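Local coordinates for protein SAM dependent methyltransferase (Aquifex aeolicus, PDB 3DH0) that binds S-adenosylmethionine and probably transfers its methyl group to a substrate, as Rossmann-like methyltransferases do, at residues S19-L23 with F24-K28; I100-D104 with N105-F109; K124-E127 with E128-R131. All blocks are in the same frame, centred on the assembly; numbering follows the deposited sequence.

Interaction 1 of 3, residues S19-L23 with F24-K28. With SAM (S-adenosylmethionine), chain C.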
ATOM      1  N   SER A  19      -3.001  -3.133 -17.455  1.00 30.90           N
ATOM      2  CA  SER A  19      -1.695  -3.645 -17.859  1.00 30.33           C
ATOM      3  C   SER A  19      -0.667  -3.621 -16.731  1.00 30.21           C
ATOM      4  O   SER A  19       0.476  -4.057 -16.926  1.00 29.81           O
ATOM      5  CB  SER A  19      -1.158  -2.841 -19.034  1.00 30.15           C
ATOM      6  OG  SER A  19      -0.897  -1.513 -18.649  1.00 31.64           O
ATOM      7  N   ARG A  20      -1.072  -3.099 -15.570  1.00 29.93           N
ATOM      8  CA  ARG A  20      -0.199  -3.017 -14.400  1.00 27.82           C
ATOM      9  C   ARG A  20      -0.007  -4.437 -13.900  1.00 28.07           C
ATOM     10  O   ARG A  20       0.940  -4.734 -13.177  1.00 28.23           O
ATOM     11  CB  ARG A  20      -0.839  -2.192 -13.266  1.00 25.49           C
ATOM     12  CG  ARG A  20      -1.212  -0.744 -13.575  1.00 24.02           C
ATOM     13  CD  ARG A  20      -0.107   0.269 -13.265  1.00 23.99           C
ATOM     14  NE  ARG A  20       0.340   0.350 -11.861  1.00 26.06           N
ATOM     15  CZ  ARG A  20      -0.397   0.729 -10.814  1.00 23.39           C
ATOM     16  NH1 ARG A  20      -1.669   1.070 -10.956  1.00 21.67           N
ATOM     17  NH2 ARG A  20       0.164   0.810  -9.619  1.00 22.13           N
ATOM     18  N   LEU A  21      -0.923  -5.315 -14.278  1.00 27.57           N
ATOM     19  CA  LEU A  21      -0.842  -6.693 -13.844  1.00 29.20           C
ATOM     20  C   LEU A  21       0.462  -7.318 -14.302  1.00 30.25           C
ATOM     21  O   LEU A  21       0.943  -8.273 -13.708  1.00 31.10           O
ATOM     22  CB  LEU A  21      -2.029  -7.463 -14.391  1.00 29.07           C
ATOM     23  CG  LEU A  21      -3.320  -6.850 -13.863  1.00 30.11           C
ATOM     24  CD1 LEU A  21      -4.488  -7.380 -14.656  1.00 30.70           C
ATOM     25  CD2 LEU A  21      -3.465  -7.155 -12.376  1.00 29.91           C
ATOM     26  N   GLU A  22       1.031  -6.768 -15.363  1.00 31.36           N
ATOM     27  CA  GLU A  22       2.286  -7.271 -15.899  1.00 32.97           C
ATOM     28  C   GLU A  22       3.441  -7.063 -14.924  1.00 33.24           C
ATOM     29  O   GLU A  22       4.541  -7.566 -15.139  1.00 34.49           O
ATOM     30  CB  GLU A  22       2.584  -6.575 -17.223  1.00 34.19           C
ATOM     31  CG  GLU A  22       1.664  -7.007 -18.354  1.00 36.35           C
ATOM     32  CD  GLU A  22       1.527  -5.948 -19.429  1.00 37.18           C
ATOM     33  OE1 GLU A  22       2.437  -5.095 -19.525  1.00 39.42           O
ATOM     34  OE2 GLU A  22       0.515  -5.975 -20.175  1.00 36.42           O
ATOM     35  N   LEU A  23       3.191  -6.317 -13.851  1.00 33.18           N
ATOM     36  CA  LEU A  23       4.230  -6.048 -12.864  1.00 31.99           C
ATOM     37  C   LEU A  23       4.360  -7.216 -11.916  1.00 31.04           C
ATOM     38  O   LEU A  23       5.469  -7.652 -11.595  1.00 30.23           O
ATOM     39  CB  LEU A  23       3.908  -4.775 -12.077  1.00 32.34           C
ATOM     40  CG  LEU A  23       4.150  -3.437 -12.778  1.00 32.11           C
ATOM     41  CD1 LEU A  23       3.354  -3.374 -14.066  1.00 32.54           C
ATOM     42  CD2 LEU A  23       3.752  -2.308 -11.851  1.00 31.50           C
ATOM     43  N   PHE A  24       3.210  -7.709 -11.468  1.00 30.91           N
ATOM     44  CA  PHE A  24       3.136  -8.844 -10.552  1.00 30.50           C
ATOM     45  C   PHE A  24       1.686  -9.228 -10.343  1.00 30.52           C
ATOM     46  O   PHE A  24       0.791  -8.401 -10.500  1.00 29.64           O
ATOM     47  CB  PHE A  24       3.782  -8.500  -9.206  1.00 29.60           C
ATOM     48  CG  PHE A  24       3.075  -7.426  -8.444  1.00 29.41           C
ATOM     49  CD1 PHE A  24       1.993  -7.735  -7.618  1.00 30.20           C
ATOM     50  CD2 PHE A  24       3.499  -6.105  -8.539  1.00 29.44           C
ATOM     51  CE1 PHE A  24       1.345  -6.746  -6.892  1.00 29.49           C
ATOM     52  CE2 PHE A  24       2.859  -5.095  -7.817  1.00 30.16           C
ATOM     53  CZ  PHE A  24       1.775  -5.414  -6.987  1.00 28.80           C
ATOM     54  N   ASP A  25       1.454 -10.491 -10.009  1.00 31.79           N
ATOM     55  CA  ASP A  25       0.098 -10.982  -9.768  1.00 32.82           C
ATOM     56  C   ASP A  25      -0.370 -10.448  -8.411  1.00 33.05           C
ATOM     57  O   ASP A  25       0.224 -10.749  -7.377  1.00 32.29           O
ATOM     58  CB  ASP A  25       0.086 -12.510  -9.748  1.00 34.30           C
ATOM     59  CG  ASP A  25      -1.302 -13.068  -9.738  1.00 35.67           C
ATOM     60  OD1 ASP A  25      -1.699 -13.673 -10.756  1.00 37.82           O
ATOM     61  OD2 ASP A  25      -2.007 -12.890  -8.727  1.00 38.50           O
ATOM     62  N   PRO A  26      -1.438  -9.638  -8.405  1.00 33.01           N
ATOM     63  CA  PRO A  26      -1.963  -9.068  -7.168  1.00 32.99           C
ATOM     64  C   PRO A  26      -2.277 -10.047  -6.041  1.00 33.43           C
ATOM     65  O   PRO A  26      -1.724  -9.906  -4.948  1.00 32.09           O
ATOM     66  CB  PRO A  26      -3.191  -8.306  -7.640  1.00 33.50           C
ATOM     67  CG  PRO A  26      -2.762  -7.837  -8.972  1.00 34.11           C
ATOM     68  CD  PRO A  26      -2.145  -9.075  -9.564  1.00 33.43           C
ATOM     69  N   GLU A  27      -3.145 -11.035  -6.271  1.00 33.95           N
ATOM     70  CA  GLU A  27      -3.441 -11.938  -5.166  1.00 35.27           C
ATOM     71  C   GLU A  27      -2.387 -12.972  -4.857  1.00 35.27           C
ATOM     72  O   GLU A  27      -2.345 -13.509  -3.743  1.00 35.02           O
ATOM     73  CB  GLU A  27      -4.809 -12.612  -5.301  1.00 36.09           C
ATOM     74  CG  GLU A  27      -5.263 -13.054  -6.659  1.00 38.89           C
ATOM     75  CD  GLU A  27      -6.709 -13.573  -6.595  1.00 40.16           C
ATOM     76  OE1 GLU A  27      -6.962 -14.506  -5.799  1.00 40.49           O
ATOM     77  OE2 GLU A  27      -7.590 -13.047  -7.318  1.00 38.85           O
ATOM     78  N   LYS A  28      -1.519 -13.242  -5.822  1.00 34.71           N
ATOM     79  CA  LYS A  28      -0.461 -14.198  -5.572  1.00 34.19           C
ATOM     80  C   LYS A  28       0.438 -13.567  -4.527  1.00 33.57           C
ATOM     81  O   LYS A  28       0.732 -14.161  -3.491  1.00 34.18           O
ATOM     82  CB  LYS A  28       0.331 -14.486  -6.853  1.00 35.78           C
ATOM     83  CG  LYS A  28       1.479 -15.463  -6.633  1.00 37.40           C
ATOM     84  CD  LYS A  28       1.978 -16.099  -7.915  1.00 38.65           C
ATOM     85  CE  LYS A  28       3.016 -17.178  -7.596  1.00 39.14           C
ATOM     86  NZ  LYS A  28       3.702 -17.713  -8.805  1.00 39.40           N
TER
HETATM   87  N   SAM C 220      -0.972   2.261  -5.115  1.00 36.37           N
HETATM   88  CA  SAM C 220      -1.753   2.789  -6.275  1.00 37.77           C
HETATM   89  C   SAM C 220      -2.008   1.692  -7.284  1.00 39.30           C
HETATM   90  O   SAM C 220      -1.565   0.566  -7.055  1.00 40.08           O
HETATM   91  OXT SAM C 220      -2.677   2.037  -8.312  1.00 42.12           O
HETATM   92  CB  SAM C 220      -0.985   3.927  -6.939  1.00 37.25           C
HETATM   93  CG  SAM C 220      -0.455   4.825  -5.896  1.00 35.07           C
HETATM   94  SD  SAM C 220       0.521   6.287  -6.345  1.00 32.83           S
HETATM   95  CE  SAM C 220       2.055   5.568  -6.933  1.00 34.32           C
HETATM   96  C5' SAM C 220       0.868   6.921  -4.773  1.00 30.92           C
HETATM   97  C4' SAM C 220      -0.284   7.606  -4.068  1.00 28.67           C
HETATM   98  O4' SAM C 220       0.238   7.958  -2.792  1.00 27.92           O
HETATM   99  C3' SAM C 220      -0.637   8.980  -4.672  1.00 27.94           C
HETATM  100  O3' SAM C 220      -1.961   8.803  -5.253  1.00 25.83           O
HETATM  101  C2' SAM C 220      -0.742   9.941  -3.505  1.00 25.87           C
HETATM  102  O2' SAM C 220      -1.835  10.832  -3.444  1.00 25.94           O
HETATM  103  C1' SAM C 220      -0.536   8.972  -2.299  1.00 27.95           C
HETATM  104  N9  SAM C 220       0.177   9.483  -1.144  1.00 28.48           N
HETATM  105  C8  SAM C 220       1.339  10.223  -1.063  1.00 28.94           C
HETATM  106  N7  SAM C 220       1.694  10.487   0.155  1.00 28.30           N
HETATM  107  C5  SAM C 220       0.708   9.889   0.939  1.00 28.79           C
HETATM  108  C6  SAM C 220       0.515   9.803   2.348  1.00 29.45           C
HETATM  109  N6  SAM C 220       1.373  10.372   3.223  1.00 28.65           N
HETATM  110  N1  SAM C 220      -0.594   9.112   2.820  1.00 30.09           N
HETATM  111  C2  SAM C 220      -1.429   8.559   1.908  1.00 29.55           C
HETATM  112  N3  SAM C 220      -1.334   8.581   0.575  1.00 28.67           N
HETATM  113  C4  SAM C 220      -0.235   9.265   0.151  1.00 28.08           C
HETATM  114  O   HOH W   1       0.070  -5.615 -10.609  1.00 18.51           O
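A single water joins the carbonyls of Arg20 and Phe24, donating to Arg20 O and to Phe24 O at 2.9 Å each, and it also sits over the centre of one face of the Phe24 ring. The direct backbone link is poorer: Phe24 N reaches Leu21 O at 3.2 Å in a weak, bent bond, and the water is likely to share in closing the turn between the 3-10 segment and helix 26-33. Phe24 suits the inner side of this turn, its buried ring meeting Tyr51 and packing on Ile142 of strand 137-144. The side chains of Leu21 and Pro26 cross at about a right angle, with Leu21 CD2 3.5 Å from Pro26 CG, and the rigid proline suits the first turn of a helix, where its missing N-H costs no bond. Asp25 is the N-cap, its OD2 accepting from Lys28 N at 3.0 Å. Arg20 bends at chi2 (-91°) and chi3 (-61°), which brings its guanidinium edge to the ligand carboxylate; NH1 meets SAM OXT at 3.0 Å, and NH2 makes a weaker bond to SAM O. A leucine in place of Arg20 would probably leave that carboxylate without this positive partner. Arg20 thereby forms part of the S-adenosylmethionine pocket of a Rossmann-like methyltransferase.

Interaction 2 of 3, residues I100-D104 with N105-F109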
ATOM      1  N   ILE A 100      -3.535   9.334  10.171  1.00 25.70           N
ATOM      2  CA  ILE A 100      -4.512   8.397   9.631  1.00 24.94           C
ATOM      3  C   ILE A 100      -5.777   8.527  10.479  1.00 24.00           C
ATOM      4  O   ILE A 100      -5.744   8.385  11.693  1.00 24.72           O
ATOM      5  CB  ILE A 100      -3.961   6.954   9.671  1.00 25.62           C
ATOM      6  CG1 ILE A 100      -2.630   6.905   8.917  1.00 24.84           C
ATOM      7  CG2 ILE A 100      -4.956   5.991   9.035  1.00 24.06           C
ATOM      8  CD1 ILE A 100      -1.768   5.718   9.241  1.00 24.61           C
ATOM      9  N   PRO A 101      -6.915   8.804   9.840  1.00 23.06           N
ATOM     10  CA  PRO A 101      -8.198   8.968  10.528  1.00 21.67           C
ATOM     11  C   PRO A 101      -8.791   7.719  11.165  1.00 21.23           C
ATOM     12  O   PRO A 101     -10.002   7.538  11.172  1.00 21.15           O
ATOM     13  CB  PRO A 101      -9.089   9.534   9.434  1.00 22.56           C
ATOM     14  CG  PRO A 101      -8.575   8.835   8.221  1.00 22.77           C
ATOM     15  CD  PRO A 101      -7.082   8.924   8.381  1.00 23.62           C
ATOM     16  N   LEU A 102      -7.944   6.875  11.730  1.00 21.74           N
ATOM     17  CA  LEU A 102      -8.410   5.646  12.347  1.00 22.75           C
ATOM     18  C   LEU A 102      -8.024   5.542  13.816  1.00 24.79           C
ATOM     19  O   LEU A 102      -7.061   6.169  14.258  1.00 25.37           O
ATOM     20  CB  LEU A 102      -7.814   4.454  11.598  1.00 21.57           C
ATOM     21  CG  LEU A 102      -8.604   3.692  10.533  1.00 20.68           C
ATOM     22  CD1 LEU A 102      -9.441   4.591   9.677  1.00 18.78           C
ATOM     23  CD2 LEU A 102      -7.601   2.942   9.703  1.00 19.65           C
ATOM     24  N   PRO A 103      -8.797   4.772  14.605  1.00 26.07           N
ATOM     25  CA  PRO A 103      -8.449   4.627  16.024  1.00 26.80           C
ATOM     26  C   PRO A 103      -7.321   3.607  16.198  1.00 26.96           C
ATOM     27  O   PRO A 103      -7.084   2.784  15.322  1.00 27.97           O
ATOM     28  CB  PRO A 103      -9.760   4.170  16.670  1.00 27.43           C
ATOM     29  CG  PRO A 103     -10.492   3.491  15.557  1.00 27.86           C
ATOM     30  CD  PRO A 103     -10.202   4.387  14.370  1.00 26.56           C
ATOM     31  N   ASP A 104      -6.621   3.666  17.323  1.00 27.07           N
ATOM     32  CA  ASP A 104      -5.527   2.745  17.583  1.00 25.53           C
ATOM     33  C   ASP A 104      -5.917   1.282  17.421  1.00 25.69           C
ATOM     34  O   ASP A 104      -7.084   0.911  17.528  1.00 24.27           O
ATOM     35  CB  ASP A 104      -4.992   2.930  19.000  1.00 25.61           C
ATOM     36  CG  ASP A 104      -4.490   4.327  19.265  1.00 26.23           C
ATOM     37  OD1 ASP A 104      -3.500   4.460  20.008  1.00 28.62           O
ATOM     38  OD2 ASP A 104      -5.082   5.296  18.758  1.00 27.59           O
ATOM     39  N   ASN A 105      -4.910   0.460  17.157  1.00 27.01           N
ATOM     40  CA  ASN A 105      -5.064  -0.984  17.029  1.00 28.10           C
ATOM     41  C   ASN A 105      -6.284  -1.451  16.245  1.00 28.82           C
ATOM     42  O   ASN A 105      -7.068  -2.279  16.714  1.00 29.02           O
ATOM     43  CB  ASN A 105      -5.068  -1.578  18.433  1.00 28.71           C
ATOM     44  CG  ASN A 105      -3.968  -0.986  19.304  1.00 31.94           C
ATOM     45  OD1 ASN A 105      -2.782  -1.176  19.035  1.00 33.49           O
ATOM     46  ND2 ASN A 105      -4.357  -0.246  20.337  1.00 31.00           N
ATOM     47  N   THR A 106      -6.426  -0.940  15.028  1.00 29.18           N
ATOM     48  CA  THR A 106      -7.553  -1.309  14.191  1.00 28.95           C
ATOM     49  C   THR A 106      -7.159  -2.067  12.916  1.00 28.31           C
ATOM     50  O   THR A 106      -8.025  -2.627  12.242  1.00 28.01           O
ATOM     51  CB  THR A 106      -8.387  -0.048  13.806  1.00 29.80           C
ATOM     52  OG1 THR A 106      -7.513   0.993  13.351  1.00 29.83           O
ATOM     53  CG2 THR A 106      -9.181   0.461  15.001  1.00 30.59           C
ATOM     54  N   VAL A 107      -5.871  -2.104  12.584  1.00 27.16           N
ATOM     55  CA  VAL A 107      -5.470  -2.803  11.362  1.00 27.50           C
ATOM     56  C   VAL A 107      -4.539  -3.992  11.551  1.00 26.27           C
ATOM     57  O   VAL A 107      -3.601  -3.951  12.341  1.00 25.82           O
ATOM     58  CB  VAL A 107      -4.821  -1.845  10.348  1.00 27.37           C
ATOM     59  CG1 VAL A 107      -5.729  -0.663  10.109  1.00 27.10           C
ATOM     60  CG2 VAL A 107      -3.474  -1.398  10.851  1.00 29.32           C
ATOM     61  N   ASP A 108      -4.808  -5.043  10.789  1.00 24.89           N
ATOM     62  CA  ASP A 108      -4.044  -6.282  10.852  1.00 25.36           C
ATOM     63  C   ASP A 108      -2.977  -6.352   9.763  1.00 25.29           C
ATOM     64  O   ASP A 108      -1.876  -6.874   9.962  1.00 23.62           O
ATOM     65  CB  ASP A 108      -5.012  -7.462  10.707  1.00 25.83           C
ATOM     66  CG  ASP A 108      -6.120  -7.435  11.743  1.00 27.22           C
ATOM     67  OD1 ASP A 108      -5.807  -7.540  12.950  1.00 27.96           O
ATOM     68  OD2 ASP A 108      -7.301  -7.306  11.352  1.00 26.56           O
ATOM     69  N   PHE A 109      -3.325  -5.801   8.609  1.00 26.41           N
ATOM     70  CA  PHE A 109      -2.452  -5.799   7.451  1.00 26.07           C
ATOM     71  C   PHE A 109      -2.296  -4.385   6.893  1.00 24.43           C
ATOM     72  O   PHE A 109      -3.271  -3.653   6.760  1.00 24.02           O
ATOM     73  CB  PHE A 109      -3.069  -6.704   6.381  1.00 28.30           C
ATOM     74  CG  PHE A 109      -2.092  -7.205   5.378  1.00 29.43           C
ATOM     75  CD1 PHE A 109      -1.464  -8.429   5.564  1.00 31.08           C
ATOM     76  CD2 PHE A 109      -1.781  -6.448   4.254  1.00 31.48           C
ATOM     77  CE1 PHE A 109      -0.531  -8.908   4.639  1.00 31.23           C
ATOM     78  CE2 PHE A 109      -0.857  -6.905   3.319  1.00 32.92           C
ATOM     79  CZ  PHE A 109      -0.223  -8.144   3.512  1.00 30.80           C
TER
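Thr106 lies against Pro103 with the two side chains crossing at about a right angle, in the loop that leads into strand 107-113 of the Rossmann-like methyltransferase sheet. The methyl Thr106 CG2 comes to 3.3 Å from Pro103 CG, while the hydroxyl turns to the proline's backbone. With chi1 at 48°, OG1 sits between the backbone N and the carbonyl carbon of its own residue, and CG2 is left to face the ring. A threonine suits this place because its two branches serve the two needs at once, one apolar and one polar. Leu102 points toward the following segment, and its CD2 meets Val107 CG1 at 4.1 Å, again nearly at right angles; this pair of branched aliphatic residues packs on Val132 of helix 122-132, on the buried side of the turn. Asp104 and Asn105 form the exposed bend, where Asn105 takes a left-handed backbone conformation that asparagine tolerates well. Asp104 turns its carboxylate out of the bend, to a salt bridge with Arg131. The threonine hydroxyl has a weak second partner in Val132 O. Holding the bend from within, Thr106 OG1 donates to Pro103 O at 2.7 Å, in the carbonyl plane and at a C=O...donor angle of 160°.

Interaction 3 of 3, residues K124-E127 with E128-R131. With SAM (S-adenosylmethionine), chain C.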
ATOM      1  N   LYS A 124       8.077   9.529  10.403  1.00 37.10           N
ATOM      2  CA  LYS A 124       7.051  10.204  11.185  1.00 35.86           C
ATOM      3  C   LYS A 124       5.723   9.586  10.787  1.00 34.87           C
ATOM      4  O   LYS A 124       4.796   9.509  11.587  1.00 35.48           O
ATOM      5  CB  LYS A 124       7.068  11.705  10.870  1.00 36.75           C
ATOM      6  CG  LYS A 124       6.107  12.557  11.673  1.00 38.12           C
ATOM      7  CD  LYS A 124       6.304  14.050  11.369  1.00 40.01           C
ATOM      8  CE  LYS A 124       7.709  14.537  11.763  1.00 41.99           C
ATOM      9  NZ  LYS A 124       7.978  15.967  11.410  1.00 42.76           N
ATOM     10  N   PHE A 125       5.638   9.154   9.534  1.00 34.15           N
ATOM     11  CA  PHE A 125       4.431   8.515   9.029  1.00 31.67           C
ATOM     12  C   PHE A 125       4.388   7.115   9.621  1.00 31.88           C
ATOM     13  O   PHE A 125       3.330   6.613  10.010  1.00 31.13           O
ATOM     14  CB  PHE A 125       4.474   8.443   7.510  1.00 30.56           C
ATOM     15  CG  PHE A 125       3.308   7.722   6.917  1.00 30.16           C
ATOM     16  CD1 PHE A 125       3.360   6.351   6.709  1.00 27.78           C
ATOM     17  CD2 PHE A 125       2.138   8.407   6.605  1.00 29.17           C
ATOM     18  CE1 PHE A 125       2.261   5.673   6.198  1.00 27.44           C
ATOM     19  CE2 PHE A 125       1.034   7.738   6.094  1.00 27.80           C
ATOM     20  CZ  PHE A 125       1.091   6.371   5.889  1.00 26.59           C
ATOM     21  N   LEU A 126       5.567   6.498   9.690  1.00 32.39           N
ATOM     22  CA  LEU A 126       5.722   5.164  10.261  1.00 32.04           C
ATOM     23  C   LEU A 126       5.209   5.106  11.699  1.00 31.93           C
ATOM     24  O   LEU A 126       4.642   4.100  12.113  1.00 32.26           O
ATOM     25  CB  LEU A 126       7.189   4.750  10.240  1.00 32.17           C
ATOM     26  CG  LEU A 126       7.712   4.108   8.959  1.00 34.96           C
ATOM     27  CD1 LEU A 126       7.013   2.780   8.715  1.00 34.33           C
ATOM     28  CD2 LEU A 126       7.481   5.043   7.801  1.00 37.28           C
ATOM     29  N   GLU A 127       5.421   6.174  12.464  1.00 31.23           N
ATOM     30  CA  GLU A 127       4.956   6.191  13.843  1.00 31.85           C
ATOM     31  C   GLU A 127       3.440   6.196  13.846  1.00 32.31           C
ATOM     32  O   GLU A 127       2.801   5.448  14.597  1.00 32.45           O
ATOM     33  CB  GLU A 127       5.471   7.423  14.585  1.00 31.29           C
ATOM     34  CG  GLU A 127       6.970   7.473  14.687  1.00 35.33           C
ATOM     35  CD  GLU A 127       7.581   6.198  15.277  1.00 37.14           C
ATOM     36  OE1 GLU A 127       7.253   5.853  16.435  1.00 37.18           O
ATOM     37  OE2 GLU A 127       8.397   5.548  14.579  1.00 36.78           O
ATOM     38  N   GLU A 128       2.864   7.035  12.991  1.00 31.32           N
ATOM     39  CA  GLU A 128       1.414   7.119  12.896  1.00 31.14           C
ATOM     40  C   GLU A 128       0.872   5.739  12.503  1.00 30.68           C
ATOM     41  O   GLU A 128      -0.168   5.307  12.996  1.00 28.85           O
ATOM     42  CB  GLU A 128       1.031   8.178  11.858  1.00 31.03           C
ATOM     43  CG  GLU A 128      -0.462   8.405  11.657  1.00 33.01           C
ATOM     44  CD  GLU A 128      -1.205   8.852  12.917  1.00 33.48           C
ATOM     45  OE1 GLU A 128      -0.593   9.484  13.806  1.00 35.92           O
ATOM     46  OE2 GLU A 128      -2.419   8.587  13.007  1.00 31.67           O
ATOM     47  N   LEU A 129       1.605   5.046  11.633  1.00 29.75           N
ATOM     48  CA  LEU A 129       1.196   3.726  11.175  1.00 30.47           C
ATOM     49  C   LEU A 129       1.064   2.673  12.280  1.00 30.30           C
ATOM     50  O   LEU A 129       0.124   1.883  12.271  1.00 29.10           O
ATOM     51  CB  LEU A 129       2.169   3.218  10.113  1.00 32.77           C
ATOM     52  CG  LEU A 129       1.703   3.208   8.651  1.00 33.32           C
ATOM     53  CD1 LEU A 129       2.818   2.655   7.810  1.00 33.74           C
ATOM     54  CD2 LEU A 129       0.452   2.360   8.470  1.00 33.49           C
ATOM     55  N   LYS A 130       2.016   2.652  13.215  1.00 30.64           N
ATOM     56  CA  LYS A 130       2.000   1.689  14.318  1.00 29.67           C
ATOM     57  C   LYS A 130       0.773   1.900  15.193  1.00 29.43           C
ATOM     58  O   LYS A 130       0.182   0.953  15.707  1.00 28.56           O
ATOM     59  CB  LYS A 130       3.228   1.846  15.211  1.00 29.58           C
ATOM     60  CG  LYS A 130       4.577   1.870  14.536  1.00 29.55           C
ATOM     61  CD  LYS A 130       5.620   1.384  15.540  1.00 30.74           C
ATOM     62  CE  LYS A 130       7.028   1.900  15.263  1.00 30.81           C
ATOM     63  NZ  LYS A 130       7.254   3.264  15.788  1.00 30.60           N
ATOM     64  N   ARG A 131       0.407   3.161  15.369  1.00 29.60           N
ATOM     65  CA  ARG A 131      -0.738   3.504  16.189  1.00 29.70           C
ATOM     66  C   ARG A 131      -1.993   2.798  15.697  1.00 29.85           C
ATOM     67  O   ARG A 131      -2.643   2.080  16.463  1.00 30.53           O
ATOM     68  CB  ARG A 131      -0.958   5.024  16.195  1.00 29.30           C
ATOM     69  CG  ARG A 131      -2.056   5.461  17.141  1.00 28.38           C
ATOM     70  CD  ARG A 131      -2.271   6.955  17.120  1.00 27.21           C
ATOM     71  NE  ARG A 131      -2.933   7.400  15.900  1.00 26.08           N
ATOM     72  CZ  ARG A 131      -4.127   6.976  15.503  1.00 25.63           C
ATOM     73  NH1 ARG A 131      -4.797   6.091  16.227  1.00 27.22           N
ATOM     74  NH2 ARG A 131      -4.656   7.438  14.382  1.00 24.48           N
TER
HETATM   75  N   SAM C 220      -0.972   2.261  -5.115  1.00 36.37           N
HETATM   76  CA  SAM C 220      -1.753   2.789  -6.275  1.00 37.77           C
HETATM   77  C   SAM C 220      -2.008   1.692  -7.284  1.00 39.30           C
HETATM   78  O   SAM C 220      -1.565   0.566  -7.055  1.00 40.08           O
HETATM   79  OXT SAM C 220      -2.677   2.037  -8.312  1.00 42.12           O
HETATM   80  CB  SAM C 220      -0.985   3.927  -6.939  1.00 37.25           C
HETATM   81  CG  SAM C 220      -0.455   4.825  -5.896  1.00 35.07           C
HETATM   82  SD  SAM C 220       0.521   6.287  -6.345  1.00 32.83           S
HETATM   83  CE  SAM C 220       2.055   5.568  -6.933  1.00 34.32           C
HETATM   84  C5' SAM C 220       0.868   6.921  -4.773  1.00 30.92           C
HETATM   85  C4' SAM C 220      -0.284   7.606  -4.068  1.00 28.67           C
HETATM   86  O4' SAM C 220       0.238   7.958  -2.792  1.00 27.92           O
HETATM   87  C3' SAM C 220      -0.637   8.980  -4.672  1.00 27.94           C
HETATM   88  O3' SAM C 220      -1.961   8.803  -5.253  1.00 25.83           O
HETATM   89  C2' SAM C 220      -0.742   9.941  -3.505  1.00 25.87           C
HETATM   90  O2' SAM C 220      -1.835  10.832  -3.444  1.00 25.94           O
HETATM   91  C1' SAM C 220      -0.536   8.972  -2.299  1.00 27.95           C
HETATM   92  N9  SAM C 220       0.177   9.483  -1.144  1.00 28.48           N
HETATM   93  C8  SAM C 220       1.339  10.223  -1.063  1.00 28.94           C
HETATM   94  N7  SAM C 220       1.694  10.487   0.155  1.00 28.30           N
HETATM   95  C5  SAM C 220       0.708   9.889   0.939  1.00 28.79           C
HETATM   96  C6  SAM C 220       0.515   9.803   2.348  1.00 29.45           C
HETATM   97  N6  SAM C 220       1.373  10.372   3.223  1.00 28.65           N
HETATM   98  N1  SAM C 220      -0.594   9.112   2.820  1.00 30.09           N
HETATM   99  C2  SAM C 220      -1.429   8.559   1.908  1.00 29.55           C
HETATM  100  N3  SAM C 220      -1.334   8.581   0.575  1.00 28.67           N
HETATM  101  C4  SAM C 220      -0.235   9.265   0.151  1.00 28.08           C
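Residues 124-127 and 128-131 are consecutive turns of helix 122-132, and the i to i+4 backbone bonds run through both. Leu129 N to Phe125 O, 2.8 Å, is the shortest; Lys130 N to Leu126 O follows at 3.2 Å, whereas the bonds from Glu128 N to Lys124 O and from Arg131 N to Glu127 O are weak. On the inner side Phe125 and Leu129, one turn apart, cross obliquely, with Phe125 CE1 3.5 Å from Leu129 CD1. Phe125 has CG opposite the backbone N (chi1 176°), which swings the ring toward the adenine; CE2 lies 3.9 Å from SAM N1, a van der Waals approach without a polar bond. Leu126 joins Leu129 more loosely and also packs on Ala171 and Ile173. In this Rossmann-like fold the helix lies against the mixed sheet, Leu129 resting on Ile110 and Met112 of strand 107-113, and a large aromatic at its pocket end can line the adenine site while leucines fill the interface. The polar flanks carry paired charges. Glu127 and Lys130 run side by side in the same direction; bends at chi2 of the glutamate and chi4 of the lysine allow a salt bridge with Lys130 NZ 2.7 Å from Glu127 OE1, and a weak hydrogen bond from NZ to OE2. Arg131 approaches Glu128 side-on, NE and NH2 both donating to Glu128 OE2 from the same face of the carboxylate, NH2 at 2.9 Å. That oxygen also accepts from Ile100 N, while Arg131, besides its Asp104 partner, reaches Leu102 O through NH2.

From the N terminus the three contacts come in series, none enclosing or crossing another, and each is local. Interaction 1 closes the turn into helix 26-33; interaction 2 closes the bend into strand 107-113; interaction 3 spans two turns of helix 122-132, which follows that strand. Interactions 2 and 3 touch, their centres about 10 Å apart: Arg131 joins them, fastening the end of the helix to the loop before the strand. Interaction 1 lies on the opposite side of the chain's centre from the other two, its centre about 28 Å from that of interaction 3, yet S-adenosylmethionine links the two, its carboxylate end at 19-23 and its adenine end at 124-127.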